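Local coordinates for Serine/threonine-protein phosphatase 2A regulatory subunit B'' subunit alpha (Homo sapiens, PDB 4I5J) that serves as a calcium-binding EF-hand regulatory subunit of protein phosphatase 2A, here its EF-hand region, and might modulate the enzyme's substrate selectivity, catalytic activity and localization, at residues I65-Y70 with D175-L180; I133-L138 with I150-F155. All coordinates share one frame; numbering follows the deposited sequence.

Contact 1 of 2, residues I65-Y70 with D175-L180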
loop_
_atom_site.group_PDB
_atom_site.type_symbol
_atom_site.label_atom_id
_atom_site.label_comp_id
_atom_site.label_asym_id
_atom_site.label_seq_id
_atom_site.Cartn_x
_atom_site.Cartn_y
_atom_site.Cartn_z
ATOM N N ILE A 65 11.061 -4.465 5.206
ATOM C CA ILE A 65 11.558 -3.905 3.953
ATOM C C ILE A 65 10.398 -3.384 3.077
ATOM O O ILE A 65 10.505 -2.303 2.519
ATOM C CB ILE A 65 12.476 -4.881 3.212
ATOM C CG1 ILE A 65 13.710 -5.131 4.072
ATOM C CG2 ILE A 65 12.897 -4.322 1.839
ATOM C CD1 ILE A 65 14.678 -6.110 3.497
ATOM N N GLN A 66 9.275 -4.111 2.999
ATOM C CA GLN A 66 8.154 -3.630 2.194
ATOM C C GLN A 66 7.691 -2.310 2.762
ATOM O O GLN A 66 7.427 -1.374 2.013
ATOM C CB GLN A 66 6.973 -4.631 2.165
ATOM C CG GLN A 66 7.284 -5.935 1.471
ATOM C CD GLN A 66 8.264 -5.746 0.333
ATOM O OE1 GLN A 66 7.973 -5.064 -0.652
ATOM N NE2 GLN A 66 9.445 -6.325 0.476
ATOM N N ARG A 67 7.630 -2.226 4.091
ATOM C CA ARG A 67 7.163 -1.004 4.757
ATOM C C ARG A 67 8.098 0.175 4.519
ATOM O O ARG A 67 7.651 1.312 4.376
ATOM C CB ARG A 67 6.957 -1.224 6.260
ATOM C CG ARG A 67 5.815 -2.212 6.566
ATOM C CD ARG A 67 5.486 -2.205 8.045
ATOM N NE ARG A 67 4.925 -0.917 8.465
ATOM C CZ ARG A 67 4.701 -0.579 9.736
ATOM N NH1 ARG A 67 5.017 -1.426 10.704
ATOM N NH2 ARG A 67 4.184 0.608 10.038
ATOM N N ILE A 68 9.393 -0.094 4.479
ATOM C CA ILE A 68 10.373 0.949 4.183
ATOM C C ILE A 68 10.082 1.469 2.769
ATOM O O ILE A 68 9.862 2.669 2.570
ATOM C CB ILE A 68 11.824 0.394 4.277
ATOM C CG1 ILE A 68 12.278 0.246 5.738
ATOM C CG2 ILE A 68 12.804 1.324 3.559
ATOM C CD1 ILE A 68 13.534 -0.672 5.916
ATOM N N PHE A 69 10.018 0.571 1.789
ATOM C CA PHE A 69 9.772 1.013 0.418
ATOM C C PHE A 69 8.423 1.649 0.236
ATOM O O PHE A 69 8.281 2.621 -0.525
ATOM C CB PHE A 69 10.014 -0.113 -0.589
ATOM C CG PHE A 69 11.460 -0.296 -0.895
ATOM C CD1 PHE A 69 12.320 -0.807 0.074
ATOM C CD2 PHE A 69 11.989 0.144 -2.089
ATOM C CE1 PHE A 69 13.676 -0.939 -0.186
ATOM C CE2 PHE A 69 13.343 0.015 -2.346
ATOM C CZ PHE A 69 14.179 -0.532 -1.385
ATOM N N TYR A 70 7.434 1.104 0.931
ATOM C CA TYR A 70 6.082 1.632 0.848
ATOM C C TYR A 70 6.066 3.125 1.179
ATOM O O TYR A 70 5.455 3.923 0.479
ATOM C CB TYR A 70 5.176 0.880 1.818
ATOM C CG TYR A 70 3.717 1.232 1.716
ATOM C CD1 TYR A 70 2.856 0.455 0.955
ATOM C CD2 TYR A 70 3.199 2.336 2.370
ATOM C CE1 TYR A 70 1.513 0.763 0.860
ATOM C CE2 TYR A 70 1.840 2.659 2.282
ATOM C CZ TYR A 70 1.013 1.873 1.533
ATOM O OH TYR A 70 -0.328 2.177 1.436
ATOM N N ASP A 175 3.678 -8.291 -1.926
ATOM C CA ASP A 175 2.619 -7.487 -2.505
ATOM C C ASP A 175 1.363 -7.409 -1.642
ATOM O O ASP A 175 0.612 -6.434 -1.707
ATOM C CB ASP A 175 2.301 -7.982 -3.903
ATOM C CG ASP A 175 3.303 -7.470 -4.913
ATOM O OD1 ASP A 175 3.721 -6.279 -4.807
ATOM O OD2 ASP A 175 3.673 -8.249 -5.798
ATOM N N PHE A 176 1.126 -8.440 -0.842
ATOM C CA PHE A 176 0.000 -8.412 0.072
ATOM C C PHE A 176 0.206 -7.315 1.115
ATOM O O PHE A 176 -0.745 -6.630 1.495
ATOM C CB PHE A 176 -0.194 -9.763 0.762
ATOM C CG PHE A 176 -1.277 -9.736 1.786
ATOM C CD1 PHE A 176 -2.600 -9.600 1.396
ATOM C CD2 PHE A 176 -0.977 -9.778 3.123
ATOM C CE1 PHE A 176 -3.611 -9.551 2.331
ATOM C CE2 PHE A 176 -1.984 -9.745 4.079
ATOM C CZ PHE A 176 -3.305 -9.617 3.678
ATOM N N VAL A 177 1.448 -7.154 1.575
ATOM C CA VAL A 177 1.784 -6.063 2.496
ATOM C C VAL A 177 1.317 -4.703 1.974
ATOM O O VAL A 177 0.689 -3.933 2.709
ATOM C CB VAL A 177 3.293 -6.035 2.850
ATOM C CG1 VAL A 177 3.573 -4.925 3.856
ATOM C CG2 VAL A 177 3.720 -7.391 3.477
ATOM N N TRP A 178 1.591 -4.418 0.700
ATOM C CA TRP A 178 1.194 -3.145 0.083
ATOM C C TRP A 178 -0.302 -3.034 -0.017
ATOM O O TRP A 178 -0.873 -1.984 0.279
ATOM C CB TRP A 178 1.776 -3.045 -1.331
ATOM C CG TRP A 178 3.247 -2.781 -1.339
ATOM C CD1 TRP A 178 4.231 -3.637 -0.931
ATOM C CD2 TRP A 178 3.908 -1.590 -1.775
ATOM N NE1 TRP A 178 5.460 -3.053 -1.081
ATOM C CE2 TRP A 178 5.296 -1.793 -1.592
ATOM C CE3 TRP A 178 3.472 -0.367 -2.290
ATOM C CZ2 TRP A 178 6.245 -0.838 -1.926
ATOM C CZ3 TRP A 178 4.429 0.602 -2.611
ATOM C CH2 TRP A 178 5.799 0.352 -2.428
ATOM N N PHE A 179 -0.944 -4.110 -0.468
ATOM C CA PHE A 179 -2.394 -4.157 -0.468
ATOM C C PHE A 179 -2.957 -3.892 0.926
ATOM O O PHE A 179 -3.765 -2.981 1.106
ATOM C CB PHE A 179 -2.927 -5.510 -0.959
ATOM C CG PHE A 179 -4.390 -5.686 -0.690
ATOM C CD1 PHE A 179 -5.331 -5.086 -1.516
ATOM C CD2 PHE A 179 -4.831 -6.411 0.415
ATOM C CE1 PHE A 179 -6.686 -5.214 -1.259
ATOM C CE2 PHE A 179 -6.192 -6.551 0.682
ATOM C CZ PHE A 179 -7.121 -5.953 -0.152
ATOM N N LEU A 180 -2.545 -4.690 1.912
ATOM C CA LEU A 180 -3.128 -4.566 3.251
ATOM C C LEU A 180 -3.003 -3.142 3.802
ATOM O O LEU A 180 -3.995 -2.579 4.276
ATOM C CB LEU A 180 -2.518 -5.580 4.226
ATOM C CG LEU A 180 -3.137 -5.681 5.626
ATOM C CD1 LEU A 180 -2.694 -6.963 6.334
ATOM C CD2 LEU A 180 -2.719 -4.537 6.516
#
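Tyr-70 carries CG anti to its backbone N (chi1 -174°), whereas Trp-178 has CG anti to its carbonyl carbon, and these torsions let the two side chains pass with opposite headings. Tyr-70 CD1 comes down on one face of the indole, 3.4 Å from Trp-178 CE3, with the two ring planes oblique at 57°. The same tryptophan also receives a CH-pi contact, as Tyr-70 CA lies over its six-membered ring, 3.9 Å from the centroid. At the indole edge, Trp-178 NE1 donates to Gln-66 OE1 at 3.2 Å, in the ring plane and on a lone pair in the carbonyl plane. Helix 54-72 belongs to the first EF-hand domain of this fragment and helix 173-184 to the following EF-hand pair, so this contact joins the two; the axes of 65-70 and 175-180 come within 9.6 Å, with 53° between their N-to-C directions. The glutamine amide is held from its other end too, NE2 bonding to Gln-30 OE1 and Thr-62 O, which should fix its flip. Gln-66 CB packs against Val-177 CG1 at 3.8 Å. Beyond the rings, Tyr-70 OH hydrogen-bonds to Ser-182 OG, and Trp-76 also meets the indole.

Contact 2 of 2, residues I133-L138 with I150-F155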
loop_
_atom_site.group_PDB
_atom_site.type_symbol
_atom_site.label_atom_id
_atom_site.label_comp_id
_atom_site.label_asym_id
_atom_site.label_seq_id
_atom_site.Cartn_x
_atom_site.Cartn_y
_atom_site.Cartn_z
ATOM N N ILE A 133 -1.782 -15.405 -2.755
ATOM C CA ILE A 133 -3.197 -15.148 -2.578
ATOM C C ILE A 133 -3.811 -15.052 -3.952
ATOM O O ILE A 133 -3.301 -14.335 -4.824
ATOM C CB ILE A 133 -3.424 -13.869 -1.767
ATOM C CG1 ILE A 133 -3.008 -14.116 -0.313
ATOM C CG2 ILE A 133 -4.875 -13.472 -1.800
ATOM C CD1 ILE A 133 -3.123 -12.894 0.525
ATOM N N SER A 134 -4.874 -15.816 -4.173
ATOM C CA SER A 134 -5.573 -15.751 -5.446
ATOM C C SER A 134 -6.511 -14.549 -5.456
ATOM O O SER A 134 -6.830 -13.967 -4.411
ATOM C CB SER A 134 -6.365 -17.040 -5.681
ATOM O OG SER A 134 -7.386 -17.124 -4.717
ATOM N N GLN A 135 -6.932 -14.170 -6.649
ATOM C CA GLN A 135 -7.895 -13.099 -6.834
ATOM C C GLN A 135 -9.199 -13.392 -6.088
ATOM O O GLN A 135 -9.754 -12.516 -5.423
ATOM C CB GLN A 135 -8.135 -12.905 -8.332
ATOM C CG GLN A 135 -8.956 -11.725 -8.657
ATOM C CD GLN A 135 -9.050 -11.485 -10.149
ATOM O OE1 GLN A 135 -8.158 -11.885 -10.913
ATOM N NE2 GLN A 135 -10.128 -10.823 -10.572
ATOM N N ALA A 136 -9.665 -14.637 -6.176
ATOM C CA ALA A 136 -10.890 -15.080 -5.510
ATOM C C ALA A 136 -10.794 -14.949 -4.001
ATOM O O ALA A 136 -11.704 -14.450 -3.354
ATOM C CB ALA A 136 -11.201 -16.547 -5.873
ATOM N N ASP A 137 -9.699 -15.432 -3.436
ATOM C CA ASP A 137 -9.501 -15.283 -2.006
ATOM C C ASP A 137 -9.417 -13.829 -1.553
ATOM O O ASP A 137 -10.048 -13.457 -0.559
ATOM C CB ASP A 137 -8.309 -16.107 -1.531
ATOM C CG ASP A 137 -8.569 -17.611 -1.658
ATOM O OD1 ASP A 137 -9.750 -18.030 -1.534
ATOM O OD2 ASP A 137 -7.609 -18.364 -1.915
ATOM N N LEU A 138 -8.684 -12.996 -2.291
ATOM C CA LEU A 138 -8.586 -11.596 -1.908
ATOM C C LEU A 138 -9.958 -10.922 -1.967
ATOM O O LEU A 138 -10.253 -10.041 -1.170
ATOM C CB LEU A 138 -7.587 -10.849 -2.780
ATOM C CG LEU A 138 -7.099 -9.525 -2.192
ATOM C CD1 LEU A 138 -6.351 -9.798 -0.907
ATOM C CD2 LEU A 138 -6.242 -8.720 -3.199
ATOM N N ILE A 150 -12.173 -3.664 -8.772
ATOM C CA ILE A 150 -10.942 -3.139 -8.198
ATOM C C ILE A 150 -9.934 -4.287 -7.936
ATOM O O ILE A 150 -8.750 -4.140 -8.205
ATOM C CB ILE A 150 -11.214 -2.273 -6.937
ATOM C CG1 ILE A 150 -10.129 -1.210 -6.782
ATOM C CG2 ILE A 150 -11.436 -3.148 -5.679
ATOM C CD1 ILE A 150 -10.161 -0.128 -7.905
ATOM N N ILE A 151 -10.414 -5.444 -7.493
ATOM C CA ILE A 151 -9.521 -6.578 -7.214
ATOM C C ILE A 151 -8.861 -7.063 -8.505
ATOM O O ILE A 151 -7.657 -7.314 -8.548
ATOM C CB ILE A 151 -10.265 -7.750 -6.522
ATOM C CG1 ILE A 151 -10.814 -7.327 -5.149
ATOM C CG2 ILE A 151 -9.365 -8.973 -6.403
ATOM C CD1 ILE A 151 -9.780 -6.916 -4.141
ATOM N N GLU A 152 -9.652 -7.159 -9.565
ATOM C CA GLU A 152 -9.131 -7.485 -10.886
ATOM C C GLU A 152 -8.051 -6.484 -11.287
ATOM O O GLU A 152 -7.022 -6.855 -11.860
ATOM C CB GLU A 152 -10.276 -7.514 -11.912
ATOM C CG GLU A 152 -9.876 -7.886 -13.325
ATOM C CD GLU A 152 -11.094 -8.097 -14.225
ATOM O OE1 GLU A 152 -12.240 -8.014 -13.721
ATOM O OE2 GLU A 152 -10.907 -8.345 -15.437
ATOM N N ARG A 153 -8.259 -5.214 -10.954
ATOM C CA ARG A 153 -7.235 -4.203 -11.236
ATOM C C ARG A 153 -5.961 -4.430 -10.418
ATOM O O ARG A 153 -4.846 -4.275 -10.917
ATOM C CB ARG A 153 -7.799 -2.798 -11.017
ATOM C CG ARG A 153 -8.860 -2.376 -12.060
ATOM C CD ARG A 153 -8.228 -2.208 -13.429
ATOM N NE ARG A 153 -7.185 -1.188 -13.364
ATOM C CZ ARG A 153 -6.089 -1.186 -14.113
ATOM N NH1 ARG A 153 -5.896 -2.147 -15.007
ATOM N NH2 ARG A 153 -5.197 -0.217 -13.975
ATOM N N ILE A 154 -6.118 -4.786 -9.155
ATOM C CA ILE A 154 -4.959 -5.122 -8.336
ATOM C C ILE A 154 -4.151 -6.243 -8.985
ATOM O O ILE A 154 -2.925 -6.209 -8.997
ATOM C CB ILE A 154 -5.393 -5.535 -6.942
ATOM C CG1 ILE A 154 -5.823 -4.301 -6.137
ATOM C CG2 ILE A 154 -4.278 -6.298 -6.238
ATOM C CD1 ILE A 154 -6.836 -4.662 -5.024
ATOM N N PHE A 155 -4.849 -7.215 -9.562
ATOM C CA PHE A 155 -4.193 -8.373 -10.161
ATOM C C PHE A 155 -3.800 -8.150 -11.623
ATOM O O PHE A 155 -3.343 -9.078 -12.293
ATOM C CB PHE A 155 -5.094 -9.602 -10.030
ATOM C CG PHE A 155 -4.972 -10.284 -8.704
ATOM C CD1 PHE A 155 -4.258 -11.458 -8.586
ATOM C CD2 PHE A 155 -5.547 -9.736 -7.570
ATOM C CE1 PHE A 155 -4.127 -12.091 -7.366
ATOM C CE2 PHE A 155 -5.411 -10.362 -6.342
ATOM C CZ PHE A 155 -4.708 -11.546 -6.242
#
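Ser-134, whose carbonyl carbon touches the Phe-155 ring, caps helix 135-138 from the N-cap position: its OG accepts from Asp-137 N at 3.1 Å and makes a weak bond to Asp-137 OD2 as well. The helix start fixed in this way lies against the aromatic ring. Gln-135 CB sits almost exactly above the centre of the Phe-155 ring, 4.0 Å from the centroid in a CH-pi contact, and Gln-135 CA lies over the same face nearer the rim. At the ring edge, Ile-133 O is in plane and 3.4 Å from Phe-155 CZ, while Leu-138 CD2 reaches Phe-155 CE2 at 3.6 Å. Strand 133-134 pairs antiparallel with 170-171, Ile-133 bonding to Met-171, which is consistent with the short beta link between the loops of paired EF-hands; the contact would then set the helix leaving the first loop against the one entering the second. An alanine in place of Phe-155 would probably open a gap here, leaving Gln-135 CB with no ring face beneath it and Leu-138 CD2 without its neighbour at the rim. With CG anti to N (chi1 -172°) and the chain extended beyond it, Gln-135 reaches helix 148-154: its CG meets Ile-151 CG2 at 3.6 Å, and NE2 lies 3.5 Å from Glu-152 CA. Deeper in, Leu-138 CD2 packs on Ile-151 CD1 at 4.1 Å.

Along the chain, contact 2 lies wholly within the span that contact 1 closes: 133-138 and 150-155 both fall between 65-70 and 175-180. The centres are about 16 Å apart, yet the two touch through helix 173-184, which offers Val-177 and Trp-178 to helix 54-72 and Phe-176 and Phe-179 to contact 2. Phe-176 CD1 lies 3.4 Å from Ile-133 CD1, and Phe-179 CE2 lies 3.6 Å from Leu-138 CD1. Contact 2 is internal to the EF-hand pair, whereas contact 1 ties that pair to the first EF-hand domain of this fragment. Helix 173-184 thus bridges them, with both contacts away from the calcium site formed by Asp-200, Asp-202, Asp-204, Val-206 and Glu-211.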